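Local coordinates for protein pectate lyase/Amb allergen (Acidovorax citrulli, PDB 4HWV) that probably cleaves pectate, a polysaccharide of plant cell walls, as a secreted, calcium-dependent lyase of polysaccharide lyase family 1, at residues H241-D246 with A478-L483; N295-H300 with N329-L334; T325-H330 with H347-Y352; L334-A339 with P364-M369; V383-G388 with V430-P435. All coordinates share one frame; numbering follows the deposited sequence. Where two conformers were deposited one is given.

Contacts 2, 3 and 5 join parallel strands of successive turns of the beta-helix; contact 4 joins such turns where strand 334-336 meets the loop before strand 369-371. Contact 3 is the most buried, with aromatic rings and asparagine amides lying side by side. It shares N329 and H330 with contact 2, where imidazoles, an amide and a carboxylate make more polar pairs. Contact 4 continues from L334 of contact 2 round the corner towards the calcium side. Contact 5 carries on from contact 3 across strand 376-387 and ends in a solvent-facing hairpin. Only contact 1 brings in a segment from outside the coil, the chain after helix 470-477, held by one hydrogen bond and a CH-pi contact.

Contact 1: residues H241-D246 with A478-L483; sequences HNTFSD and AGAGKL
H241 turns one face of its imidazole to L483, the two side chains crossing at about a right angle, while T243 catches the backbone of A480 at the start of strand 243-245. The H241 side chain starts at CB, which touches L483 CD1 at 3.6 Å. CG is set beside the backbone N (chi1 -84°), and L483 CG comes over this part of the ring, nearer its rim than its middle. The result is a CH-pi contact, L483 CG standing 3.8 Å from the centroid of the H241 ring. Farther out, H241 ND1 and CE1 meet the other methyl, with CE1 3.7 Å from L483 CD2. At the ring's edge H241 CD2 faces the carbonyl of G479, whose O lies 3.5 Å away in the ring plane.

The one hydrogen bond across the contact runs from A480 N to T243 OG1, 3.0 Å long and fairly straight (163°). G479 brings its CA to 3.6 Å from T243 OG1, a fit without room for a CB, and its backbone angles call for glycine; the same CA makes a CA-H...O contact of 3.3 Å with N242 O. G481 N is bound by N199 OD1 of the preceding turn. The chain leaving helix 470-477 is laid across the bend at H241-N242, on the outside of the right-handed parallel beta-helix that characterises pectate lyases of polysaccharide lyase family 1.

Contact 2: residues N295-H300 with N329-L334; sequences NHFHDH and NHFQNL
The imidazoles of H296 and H330 lie side by side and point the same way, their planes only 12° apart but slid so that they barely overlap; H296 CD2 approaches H330 ND1 at 3.6 Å. H296 turns its edge to Q332, and its NE2 donates to Q332 OE1 over 2.8 Å, in the plane of both ring and carbonyl. Q332 gets there by a fully extended chain, with CG anti to the backbone N (chi1 -179°). H330 NE2 is taken by E354. On the other face, F297 and F331 also run alongside each other, F297 CD2 touching F331 CE1 at 3.6 Å, and L334 CD1 packs against F297 CB. These are neighbouring turns of a parallel beta-helix, in which like residues stack from one turn to the next. N295 and N329 do so with amide planes 6° apart: N329 OD1 takes N295 N at 2.9 Å and N295 ND2 at 3.1 Å, from opposite faces of its plane. N242 N in turn binds N295 OD1. At the corner after the strands, D299 OD2 accepts H298 ND1 at 2.6 Å through its anti lone pair. The same carboxylate offers OD1 to N333 ND2, which comes from above its plane at 3.3 Å.

Contact 3: residues T325-H330 with H347-Y352; sequences TFHGNH and HLYNNY
N329 and N351 continue the row of stacked asparagines inside the parallel beta-helix, at the bend where strands 324-327 and 347-349 turn towards H330 and Y352. Their amide planes are 4° apart, and N351 OD1 is gripped twice, by N329 N and by N329 ND2, each at 3.0 Å. The other end of the N351 amide reaches back to F326 O: its ND2 comes from above that carbonyl's plane, while Y349 N meets the same oxygen almost head-on at 2.9 Å.

Aromatic groups pair on the opposite side of the strands from F326 and L348. H330 and Y352 have near-parallel planes (8° apart) but are slid so that they barely overlap, H330 CD2 lying 3.5 Å from Y352 CD2; T475 of helix 470-477 touches both. Tighter is the pair of H327 and Y349, both with CG between the backbone N and the carbonyl carbon, which sends the two side chains out together. T24 binds H327 NE2. The rings are slid along each other, so that Y349 OH sits over the rim of the imidazole, 3.2 Å from H327 CD2, and H327 CB rests over the centre of the Y349 ring, 3.3 Å from its centroid.

Contact 4: residues L334-A339 with P364-M369; sequences LRQRQA and PWLAGM
Q338 and W365 form the close-packed inner part of this contact between successive turns of the parallel beta-helix, and the side chains of R335 and L366 the outer part. The Q338 amide lies over the six-membered part of the indole, tilted 28° to it, with NE2 3.4 Å from W365 CZ3. That nitrogen is held by two carbonyls, donating to A367 O at 2.9 Å and to L334 O, whose plane it meets from above. G368 sits where a side chain would clash with the W365 ring. The backbones are tied here too, R335 O taking both L366 N, on a lone pair, and A367 N.

The solvent side is held by the exposed L366, the partly exposed R335 and water 1. The R335 chain runs extended from CG to NE and crosses L366 at a slant, with L366 CB over the centre of the guanidinium; L366 goes on to put CD2 against Q336. On the side of R337, which lies near the calcium ion, water 1 joins the two segments, donating to G368 O and weakly bound by R337 N. The guanidinium is tied down at its edge, where R335 NH1 donates to P364 O over 2.9 Å.

Contact 5: residues V383-G388 with V430-P435; sequences VVSLAG and VLNGGP
V384 pairs in parallel with L431, its N-H bound to V430 O at 2.8 Å and its O accepting N432 N in a nearly linear bond (175°). On one face, L431 CD1 touches V384 CG1 at 3.6 Å and reaches on to L386 CB; V384 CG1 is anti to its own backbone N (chi1 -178°). L386 continues to W365. On the other face V383 and V430 meet more loosely, and both touch T467.

After L431 the chain folds back in a type I' turn to G434, so on this edge the backbone of 430-435 no longer reaches L386. The N432 side chain takes over: OD1 accepts L386 N at 2.9 Å, in plane and on a lone pair, while ND2 donates to L386 O, also at 2.9 Å. Water 2 bridges V384 O and G433 N, linking the strand to the turn. The amide stands in for the carbonyl and the N-H that a continuing parallel strand would offer, and carries the pairing one step beyond the main chain's turn.

Contact 1: residues H241-D246 with A478-L483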
# COMPACT_ATOMS: atom_id res chain seq x y z
N HIS A 241 12.71 -10.74 14.98
CA HIS A 241 11.42 -10.17 15.36
C HIS A 241 11.16 -8.82 14.70
O HIS A 241 10.66 -7.88 15.33
CB HIS A 241 11.27 -10.06 16.89
CG HIS A 241 10.81 -11.32 17.56
ND1 HIS A 241 11.67 -12.14 18.26
CD2 HIS A 241 9.57 -11.85 17.70
CE1 HIS A 241 10.97 -13.13 18.80
NE2 HIS A 241 9.70 -12.99 18.46
N ASN A 242 11.45 -8.74 13.40
CA ASN A 242 11.11 -7.56 12.61
C ASN A 242 10.10 -7.96 11.55
O ASN A 242 9.88 -9.15 11.29
CB ASN A 242 12.34 -6.97 11.90
CG ASN A 242 13.46 -6.66 12.86
OD1 ASN A 242 13.39 -5.67 13.60
ND2 ASN A 242 14.50 -7.50 12.86
N THR A 243 9.47 -6.95 10.96
CA THR A 243 8.60 -7.16 9.81
C THR A 243 9.18 -6.38 8.65
O THR A 243 9.70 -5.28 8.84
CB THR A 243 7.17 -6.71 10.16
OG1 THR A 243 6.70 -7.54 11.22
CG2 THR A 243 6.22 -6.82 8.95
N PHE A 244 9.14 -6.96 7.44
CA PHE A 244 9.69 -6.33 6.23
C PHE A 244 8.68 -6.50 5.11
O PHE A 244 8.14 -7.59 4.94
CB PHE A 244 10.95 -7.04 5.76
CG PHE A 244 12.09 -7.01 6.73
CD1 PHE A 244 12.19 -7.94 7.76
CD2 PHE A 244 13.13 -6.11 6.55
CE1 PHE A 244 13.27 -7.92 8.63
CE2 PHE A 244 14.22 -6.10 7.40
CZ PHE A 244 14.28 -7.00 8.45
N SER A 245 8.46 -5.46 4.31
CA SER A 245 7.56 -5.55 3.16
C SER A 245 7.79 -4.39 2.20
O SER A 245 8.54 -3.47 2.51
CB SER A 245 6.10 -5.49 3.61
OG SER A 245 5.76 -4.19 4.00
N ASP A 246 7.10 -4.42 1.06
CA ASP A 246 7.10 -3.29 0.14
C ASP A 246 6.09 -2.21 0.53
O ASP A 246 5.76 -1.34 -0.28
CB ASP A 246 6.85 -3.74 -1.30
CG ASP A 246 8.06 -4.45 -1.89
OD1 ASP A 246 9.16 -4.40 -1.27
OD2 ASP A 246 7.91 -5.05 -2.99
N ALA A 478 5.47 -14.44 14.97
CA ALA A 478 6.59 -13.83 14.25
C ALA A 478 6.43 -12.33 14.04
O ALA A 478 5.31 -11.81 14.01
CB ALA A 478 6.79 -14.53 12.91
N GLY A 479 7.56 -11.65 13.85
CA GLY A 479 7.55 -10.27 13.40
C GLY A 479 7.66 -9.21 14.48
O GLY A 479 7.89 -9.48 15.68
N ALA A 480 7.52 -7.97 14.04
CA ALA A 480 7.50 -6.84 14.95
C ALA A 480 6.20 -6.81 15.76
O ALA A 480 5.19 -7.41 15.37
CB ALA A 480 7.66 -5.53 14.16
N GLY A 481 6.24 -6.10 16.89
CA GLY A 481 5.03 -5.93 17.68
C GLY A 481 4.70 -7.12 18.57
O GLY A 481 3.57 -7.21 19.05
N LYS A 482 5.67 -8.01 18.79
CA LYS A 482 5.45 -9.22 19.58
C LYS A 482 6.27 -9.22 20.88
O LYS A 482 5.79 -9.61 21.94
CB LYS A 482 5.80 -10.45 18.75
CG LYS A 482 5.01 -10.60 17.47
CD LYS A 482 3.54 -10.92 17.75
CE LYS A 482 2.77 -11.11 16.47
NZ LYS A 482 1.34 -11.35 16.72
N LEU A 483 7.52 -8.76 20.80
CA LEU A 483 8.42 -8.74 21.96
C LEU A 483 8.01 -7.78 23.05
O LEU A 483 8.34 -8.00 24.23
CB LEU A 483 9.83 -8.38 21.51
CG LEU A 483 10.58 -9.47 20.73
CD1 LEU A 483 11.89 -8.91 20.21
CD2 LEU A 483 10.87 -10.68 21.63

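Contact 2: residues N295-H300 with N329-L334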
# COMPACT_ATOMS: atom_id res chain seq x y z
N ASN A 295 11.17 -13.38 12.02
CA ASN A 295 10.71 -12.20 11.28
C ASN A 295 9.50 -12.53 10.42
O ASN A 295 9.26 -13.69 10.10
CB ASN A 295 11.80 -11.65 10.34
CG ASN A 295 13.09 -11.31 11.06
OD1 ASN A 295 13.18 -10.28 11.73
ND2 ASN A 295 14.09 -12.15 10.90
N HIS A 296 8.74 -11.49 10.06
CA HIS A 296 7.66 -11.61 9.09
C HIS A 296 8.08 -10.83 7.84
O HIS A 296 8.17 -9.61 7.87
CB HIS A 296 6.39 -11.01 9.68
CG HIS A 296 5.19 -11.11 8.78
ND1 HIS A 296 4.05 -10.37 9.00
CD2 HIS A 296 4.95 -11.88 7.69
CE1 HIS A 296 3.15 -10.69 8.09
NE2 HIS A 296 3.66 -11.60 7.28
N PHE A 297 8.35 -11.55 6.75
CA PHE A 297 8.69 -10.93 5.48
C PHE A 297 7.50 -11.11 4.56
O PHE A 297 7.04 -12.23 4.38
CB PHE A 297 9.87 -11.66 4.81
CG PHE A 297 11.13 -11.69 5.63
CD1 PHE A 297 12.04 -10.64 5.60
CD2 PHE A 297 11.43 -12.80 6.43
CE1 PHE A 297 13.22 -10.69 6.34
CE2 PHE A 297 12.62 -12.85 7.17
CZ PHE A 297 13.51 -11.80 7.12
N HIS A 298 6.99 -10.03 3.98
CA HIS A 298 5.81 -10.18 3.13
C HIS A 298 5.76 -9.19 2.00
O HIS A 298 6.25 -8.07 2.12
CB HIS A 298 4.50 -10.18 3.95
CG HIS A 298 4.16 -8.86 4.61
ND1 HIS A 298 3.37 -7.91 4.01
CD2 HIS A 298 4.44 -8.38 5.85
CE1 HIS A 298 3.19 -6.89 4.83
NE2 HIS A 298 3.84 -7.15 5.96
N ASP A 299 5.16 -9.61 0.89
CA ASP A 299 4.80 -8.70 -0.20
C ASP A 299 6.03 -8.03 -0.83
O ASP A 299 6.29 -6.84 -0.68
CB ASP A 299 3.76 -7.68 0.26
CG ASP A 299 2.44 -8.35 0.58
OD1 ASP A 299 1.79 -8.85 -0.35
OD2 ASP A 299 2.08 -8.44 1.76
N HIS A 300 6.76 -8.84 -1.58
CA HIS A 300 7.99 -8.39 -2.19
C HIS A 300 8.41 -9.42 -3.23
O HIS A 300 8.06 -10.61 -3.11
CB HIS A 300 9.06 -8.24 -1.11
CG HIS A 300 10.38 -7.78 -1.62
ND1 HIS A 300 10.71 -6.44 -1.73
CD2 HIS A 300 11.47 -8.47 -2.04
CE1 HIS A 300 11.93 -6.33 -2.21
NE2 HIS A 300 12.42 -7.54 -2.40
N ASN A 329 10.92 -17.83 10.50
CA ASN A 329 10.37 -16.71 9.74
C ASN A 329 9.10 -17.09 9.01
O ASN A 329 8.89 -18.26 8.65
CB ASN A 329 11.39 -16.19 8.72
CG ASN A 329 12.71 -15.78 9.37
OD1 ASN A 329 12.77 -14.78 10.08
ND2 ASN A 329 13.76 -16.55 9.13
N HIS A 330 8.26 -16.08 8.79
CA HIS A 330 7.10 -16.18 7.92
C HIS A 330 7.50 -15.51 6.60
O HIS A 330 7.77 -14.31 6.57
CB HIS A 330 5.92 -15.45 8.56
CG HIS A 330 4.60 -15.73 7.91
ND1 HIS A 330 3.45 -15.09 8.33
CD2 HIS A 330 4.22 -16.59 6.93
CE1 HIS A 330 2.42 -15.53 7.62
NE2 HIS A 330 2.86 -16.43 6.76
N PHE A 331 7.57 -16.31 5.53
CA PHE A 331 7.91 -15.84 4.19
C PHE A 331 6.59 -15.82 3.41
O PHE A 331 6.19 -16.83 2.83
CB PHE A 331 8.87 -16.82 3.51
CG PHE A 331 10.23 -16.96 4.17
CD1 PHE A 331 11.01 -15.85 4.53
CD2 PHE A 331 10.75 -18.22 4.37
CE1 PHE A 331 12.27 -16.03 5.10
CE2 PHE A 331 12.02 -18.41 4.93
CZ PHE A 331 12.79 -17.32 5.27
N GLN A 332 5.91 -14.67 3.41
CA GLN A 332 4.54 -14.58 2.89
C GLN A 332 4.46 -13.69 1.66
O GLN A 332 4.98 -12.58 1.68
CB GLN A 332 3.62 -14.04 3.99
CG GLN A 332 2.17 -13.93 3.58
CD GLN A 332 1.27 -13.42 4.68
OE1 GLN A 332 1.72 -12.75 5.60
NE2 GLN A 332 -0.02 -13.71 4.58
N ASN A 333 3.82 -14.17 0.61
CA ASN A 333 3.67 -13.36 -0.60
C ASN A 333 5.01 -12.82 -1.10
O ASN A 333 5.12 -11.64 -1.45
CB ASN A 333 2.70 -12.19 -0.38
CG ASN A 333 1.34 -12.65 0.04
OD1 ASN A 333 0.98 -13.82 -0.11
ND2 ASN A 333 0.57 -11.73 0.59
N LEU A 334 6.02 -13.70 -1.13
CA LEU A 334 7.30 -13.38 -1.74
C LEU A 334 7.41 -14.15 -3.04
O LEU A 334 7.03 -15.34 -3.12
CB LEU A 334 8.47 -13.76 -0.82
CG LEU A 334 8.43 -13.25 0.62
CD1 LEU A 334 9.64 -13.76 1.40
CD2 LEU A 334 8.38 -11.71 0.64

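Contact 3: residues T325-H330 with H347-Y352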
# COMPACT_ATOMS: atom_id res chain seq x y z
N THR A 325 21.89 -18.04 8.72
CA THR A 325 20.84 -18.91 9.23
C THR A 325 19.50 -18.19 9.17
O THR A 325 19.40 -17.04 9.63
CB THR A 325 21.10 -19.26 10.70
OG1 THR A 325 22.40 -19.86 10.84
CG2 THR A 325 20.02 -20.19 11.23
N PHE A 326 18.49 -18.85 8.61
CA PHE A 326 17.10 -18.35 8.64
C PHE A 326 16.27 -19.33 9.44
O PHE A 326 16.16 -20.50 9.06
CB PHE A 326 16.46 -18.35 7.24
CG PHE A 326 17.01 -17.33 6.26
CD1 PHE A 326 18.15 -17.61 5.51
CD2 PHE A 326 16.31 -16.15 6.03
CE1 PHE A 326 18.61 -16.71 4.54
CE2 PHE A 326 16.76 -15.24 5.07
CZ PHE A 326 17.92 -15.53 4.32
N HIS A 327 15.62 -18.88 10.51
CA HIS A 327 14.69 -19.76 11.20
C HIS A 327 13.53 -19.02 11.84
O HIS A 327 13.67 -17.88 12.29
CB HIS A 327 15.40 -20.69 12.23
CG HIS A 327 15.88 -20.01 13.47
ND1 HIS A 327 15.08 -19.83 14.58
CD2 HIS A 327 17.10 -19.53 13.81
CE1 HIS A 327 15.78 -19.26 15.55
NE2 HIS A 327 17.01 -19.06 15.10
N GLY A 328 12.38 -19.69 11.87
CA GLY A 328 11.20 -19.16 12.52
C GLY A 328 10.55 -18.01 11.77
O GLY A 328 9.73 -17.29 12.32
N ASN A 329 10.92 -17.83 10.50
CA ASN A 329 10.37 -16.71 9.74
C ASN A 329 9.10 -17.09 9.01
O ASN A 329 8.89 -18.26 8.65
CB ASN A 329 11.39 -16.19 8.72
CG ASN A 329 12.71 -15.78 9.37
OD1 ASN A 329 12.77 -14.78 10.08
ND2 ASN A 329 13.76 -16.55 9.13
N HIS A 330 8.26 -16.08 8.79
CA HIS A 330 7.10 -16.18 7.92
C HIS A 330 7.50 -15.51 6.60
O HIS A 330 7.77 -14.31 6.57
CB HIS A 330 5.92 -15.45 8.56
CG HIS A 330 4.60 -15.73 7.91
ND1 HIS A 330 3.45 -15.09 8.33
CD2 HIS A 330 4.22 -16.59 6.93
CE1 HIS A 330 2.42 -15.53 7.62
NE2 HIS A 330 2.86 -16.43 6.76
N HIS A 347 21.63 -22.17 6.31
CA HIS A 347 20.74 -23.08 7.00
C HIS A 347 19.36 -22.44 7.08
O HIS A 347 19.24 -21.33 7.60
CB HIS A 347 21.32 -23.32 8.40
CG HIS A 347 20.58 -24.32 9.24
ND1 HIS A 347 20.73 -24.34 10.61
CD2 HIS A 347 19.75 -25.35 8.93
CE1 HIS A 347 20.03 -25.34 11.12
NE2 HIS A 347 19.42 -25.96 10.12
N LEU A 348 18.34 -23.12 6.57
CA LEU A 348 16.96 -22.62 6.68
C LEU A 348 16.17 -23.68 7.42
O LEU A 348 16.02 -24.79 6.93
CB LEU A 348 16.30 -22.39 5.30
CG LEU A 348 17.06 -21.41 4.39
CD1 LEU A 348 17.91 -22.17 3.38
CD2 LEU A 348 16.10 -20.43 3.72
N TYR A 349 15.71 -23.35 8.62
CA TYR A 349 14.91 -24.31 9.37
C TYR A 349 13.68 -23.69 10.01
O TYR A 349 13.70 -22.55 10.43
CB TYR A 349 15.75 -25.07 10.42
CG TYR A 349 16.28 -24.32 11.63
CD1 TYR A 349 17.48 -23.62 11.58
CD2 TYR A 349 15.60 -24.37 12.85
CE1 TYR A 349 17.98 -22.99 12.72
CE2 TYR A 349 16.10 -23.72 13.98
CZ TYR A 349 17.28 -23.04 13.90
OH TYR A 349 17.77 -22.40 15.03
N ASN A 350 12.59 -24.46 10.04
CA ASN A 350 11.38 -24.02 10.73
C ASN A 350 10.90 -22.65 10.25
O ASN A 350 10.57 -21.78 11.06
CB ASN A 350 11.58 -23.98 12.26
CG ASN A 350 11.71 -25.36 12.90
OD1 ASN A 350 12.32 -25.47 13.95
ND2 ASN A 350 11.08 -26.40 12.31
N ASN A 351 10.89 -22.46 8.94
CA ASN A 351 10.23 -21.30 8.36
C ASN A 351 8.89 -21.71 7.75
O ASN A 351 8.70 -22.88 7.41
CB ASN A 351 11.11 -20.67 7.28
CG ASN A 351 12.46 -20.28 7.81
OD1 ASN A 351 12.60 -19.30 8.55
ND2 ASN A 351 13.47 -21.07 7.47
N TYR A 352 7.97 -20.76 7.66
CA TYR A 352 6.67 -20.98 7.04
C TYR A 352 6.59 -20.11 5.79
O TYR A 352 6.57 -18.88 5.88
CB TYR A 352 5.55 -20.60 8.01
CG TYR A 352 4.16 -20.67 7.43
CD1 TYR A 352 3.81 -21.62 6.48
CD2 TYR A 352 3.17 -19.80 7.87
CE1 TYR A 352 2.52 -21.69 5.97
CE2 TYR A 352 1.88 -19.86 7.36
CZ TYR A 352 1.57 -20.81 6.41
OH TYR A 352 0.29 -20.90 5.92

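Contact 4: residues L334-A339 with P364-M369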
# COMPACT_ATOMS: atom_id res chain seq x y z
N LEU A 334 6.02 -13.70 -1.13
CA LEU A 334 7.30 -13.38 -1.74
C LEU A 334 7.41 -14.15 -3.04
O LEU A 334 7.03 -15.34 -3.12
CB LEU A 334 8.47 -13.76 -0.82
CG LEU A 334 8.43 -13.25 0.62
CD1 LEU A 334 9.64 -13.76 1.40
CD2 LEU A 334 8.38 -11.71 0.64
N ARG A 335 7.95 -13.51 -4.07
CA ARG A 335 8.00 -14.16 -5.38
C ARG A 335 9.18 -15.11 -5.58
O ARG A 335 9.01 -16.19 -6.15
CB ARG A 335 7.98 -13.11 -6.49
CG ARG A 335 8.06 -13.66 -7.89
CD ARG A 335 7.43 -12.68 -8.87
NE ARG A 335 7.63 -13.02 -10.28
CZ ARG A 335 6.86 -13.87 -10.96
NH1 ARG A 335 5.88 -14.50 -10.34
NH2 ARG A 335 7.11 -14.10 -12.25
N GLN A 336 10.37 -14.72 -5.13
CA GLN A 336 11.57 -15.51 -5.42
C GLN A 336 12.71 -15.12 -4.50
O GLN A 336 12.56 -14.23 -3.64
CB GLN A 336 11.99 -15.35 -6.89
CG GLN A 336 12.32 -13.90 -7.28
CD GLN A 336 12.57 -13.74 -8.76
OE1 GLN A 336 13.39 -14.46 -9.33
NE2 GLN A 336 11.84 -12.82 -9.39
N ARG A 337 13.85 -15.79 -4.67
CA ARG A 337 15.02 -15.59 -3.80
C ARG A 337 14.65 -15.77 -2.34
O ARG A 337 14.90 -14.90 -1.50
CB ARG A 337 15.67 -14.22 -4.01
CG ARG A 337 16.13 -13.96 -5.43
CD ARG A 337 17.05 -12.73 -5.40
NE ARG A 337 17.41 -12.26 -6.73
CZ ARG A 337 17.92 -11.06 -6.99
NH1 ARG A 337 18.08 -10.17 -6.02
NH2 ARG A 337 18.26 -10.75 -8.23
N GLN A 338 14.08 -16.92 -2.01
CA GLN A 338 13.70 -17.16 -0.62
C GLN A 338 14.29 -18.46 -0.07
O GLN A 338 13.56 -19.37 0.30
CB GLN A 338 12.17 -17.02 -0.43
CG GLN A 338 11.27 -17.86 -1.35
CD GLN A 338 9.83 -17.35 -1.39
OE1 GLN A 338 9.22 -17.06 -0.35
NE2 GLN A 338 9.27 -17.27 -2.59
N ALA A 339 15.63 -18.58 0.02
CA ALA A 339 16.64 -17.59 -0.35
C ALA A 339 17.39 -18.07 -1.60
O ALA A 339 17.39 -19.28 -1.89
CB ALA A 339 17.64 -17.39 0.80
N PRO A 364 2.98 -13.24 -7.21
CA PRO A 364 2.80 -14.69 -7.40
C PRO A 364 4.12 -15.43 -7.18
O PRO A 364 5.17 -14.96 -7.60
CB PRO A 364 2.36 -14.82 -8.88
CG PRO A 364 1.94 -13.44 -9.28
CD PRO A 364 2.77 -12.48 -8.45
N TRP A 365 4.04 -16.58 -6.54
CA TRP A 365 5.21 -17.41 -6.32
C TRP A 365 5.86 -17.84 -7.63
O TRP A 365 5.20 -18.41 -8.53
CB TRP A 365 4.80 -18.65 -5.56
CG TRP A 365 5.90 -19.62 -5.22
CD1 TRP A 365 6.49 -20.53 -6.06
CD2 TRP A 365 6.49 -19.82 -3.93
NE1 TRP A 365 7.42 -21.27 -5.38
CE2 TRP A 365 7.44 -20.85 -4.07
CE3 TRP A 365 6.32 -19.21 -2.68
CZ2 TRP A 365 8.20 -21.31 -3.00
CZ3 TRP A 365 7.07 -19.67 -1.62
CH2 TRP A 365 8.00 -20.72 -1.79
N LEU A 366 7.16 -17.59 -7.73
CA LEU A 366 7.95 -18.07 -8.85
C LEU A 366 8.93 -19.17 -8.41
O LEU A 366 9.00 -20.23 -9.04
CB LEU A 366 8.72 -16.91 -9.50
CG LEU A 366 9.64 -17.33 -10.64
CD1 LEU A 366 8.89 -17.96 -11.82
CD2 LEU A 366 10.43 -16.12 -11.09
N ALA A 367 9.69 -18.92 -7.35
CA ALA A 367 10.70 -19.87 -6.87
C ALA A 367 10.83 -19.73 -5.37
O ALA A 367 10.56 -18.65 -4.81
CB ALA A 367 12.05 -19.63 -7.54
N GLY A 368 11.30 -20.80 -4.74
CA GLY A 368 11.54 -20.82 -3.31
C GLY A 368 13.01 -20.67 -3.01
O GLY A 368 13.58 -19.57 -3.12
N MET A 369 13.64 -21.78 -2.63
CA MET A 369 15.07 -21.84 -2.35
C MET A 369 15.81 -22.13 -3.65
O MET A 369 15.41 -23.02 -4.41
CB MET A 369 15.37 -22.99 -1.40
CG MET A 369 14.63 -22.96 -0.11
SD MET A 369 15.08 -24.42 0.82
CE MET A 369 13.72 -24.36 1.98
O HOH W 1 14.74 -18.41 -5.36

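Contact 5: residues V383-G388 with V430-P435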
# COMPACT_ATOMS: atom_id res chain seq x y z
N VAL A 383 7.74 -25.51 6.43
CA VAL A 383 6.39 -25.74 5.93
C VAL A 383 6.08 -24.76 4.82
O VAL A 383 6.36 -23.58 4.94
CB VAL A 383 5.36 -25.55 7.05
CG1 VAL A 383 3.93 -25.65 6.49
CG2 VAL A 383 5.59 -26.55 8.15
N VAL A 384 5.50 -25.28 3.74
CA VAL A 384 5.12 -24.48 2.60
C VAL A 384 3.63 -24.66 2.32
O VAL A 384 3.16 -25.78 2.13
CB VAL A 384 5.95 -24.86 1.33
CG1 VAL A 384 5.57 -23.97 0.14
CG2 VAL A 384 7.44 -24.82 1.62
N SER A 385 2.90 -23.54 2.33
CA SER A 385 1.53 -23.51 1.86
C SER A 385 1.52 -22.72 0.57
O SER A 385 1.72 -21.51 0.58
CB SER A 385 0.63 -22.79 2.87
OG SER A 385 -0.66 -22.61 2.32
N LEU A 386 1.31 -23.41 -0.54
CA LEU A 386 1.44 -22.81 -1.85
C LEU A 386 0.19 -23.15 -2.65
O LEU A 386 0.05 -24.29 -3.12
CB LEU A 386 2.72 -23.29 -2.53
CG LEU A 386 3.06 -22.64 -3.88
CD1 LEU A 386 2.97 -21.13 -3.79
CD2 LEU A 386 4.44 -23.07 -4.32
N ALA A 387 -0.71 -22.18 -2.76
CA ALA A 387 -1.97 -22.36 -3.47
C ALA A 387 -1.79 -22.12 -4.96
O ALA A 387 -0.70 -21.81 -5.43
CB ALA A 387 -3.02 -21.42 -2.90
N GLY A 388 -2.88 -22.26 -5.70
CA GLY A 388 -2.84 -21.97 -7.12
C GLY A 388 -4.04 -22.58 -7.79
O GLY A 388 -4.38 -23.74 -7.53
N VAL A 430 7.52 -29.88 4.35
CA VAL A 430 6.11 -30.17 4.12
C VAL A 430 5.56 -29.18 3.11
O VAL A 430 5.76 -27.98 3.26
CB VAL A 430 5.31 -30.12 5.43
CG1 VAL A 430 3.80 -30.30 5.18
CG2 VAL A 430 5.83 -31.19 6.37
N LEU A 431 4.92 -29.69 2.07
CA LEU A 431 4.30 -28.86 1.05
C LEU A 431 2.82 -29.22 1.01
O LEU A 431 2.46 -30.37 0.71
CB LEU A 431 4.95 -29.10 -0.31
CG LEU A 431 4.27 -28.48 -1.53
CD1 LEU A 431 4.21 -26.94 -1.41
CD2 LEU A 431 5.00 -28.91 -2.80
N ASN A 432 1.97 -28.25 1.33
CA ASN A 432 0.53 -28.44 1.28
C ASN A 432 0.09 -29.69 2.03
O ASN A 432 -0.71 -30.49 1.55
CB ASN A 432 0.03 -28.43 -0.17
CG ASN A 432 0.23 -27.06 -0.81
OD1 ASN A 432 0.30 -26.06 -0.10
ND2 ASN A 432 0.34 -27.01 -2.13
N GLY A 433 0.65 -29.85 3.22
CA GLY A 433 0.24 -30.90 4.13
C GLY A 433 0.90 -32.25 3.96
O GLY A 433 0.60 -33.17 4.72
N GLY A 434 1.79 -32.40 2.98
CA GLY A 434 2.47 -33.66 2.81
C GLY A 434 3.97 -33.48 2.61
O GLY A 434 4.42 -32.42 2.17
N PRO A 435 4.76 -34.51 2.92
CA PRO A 435 6.21 -34.39 2.71
C PRO A 435 6.59 -34.08 1.27
O PRO A 435 5.94 -34.55 0.32
CB PRO A 435 6.73 -35.78 3.12
CG PRO A 435 5.72 -36.28 4.09
CD PRO A 435 4.40 -35.79 3.55
O HOH W 2 1.78 -27.37 4.33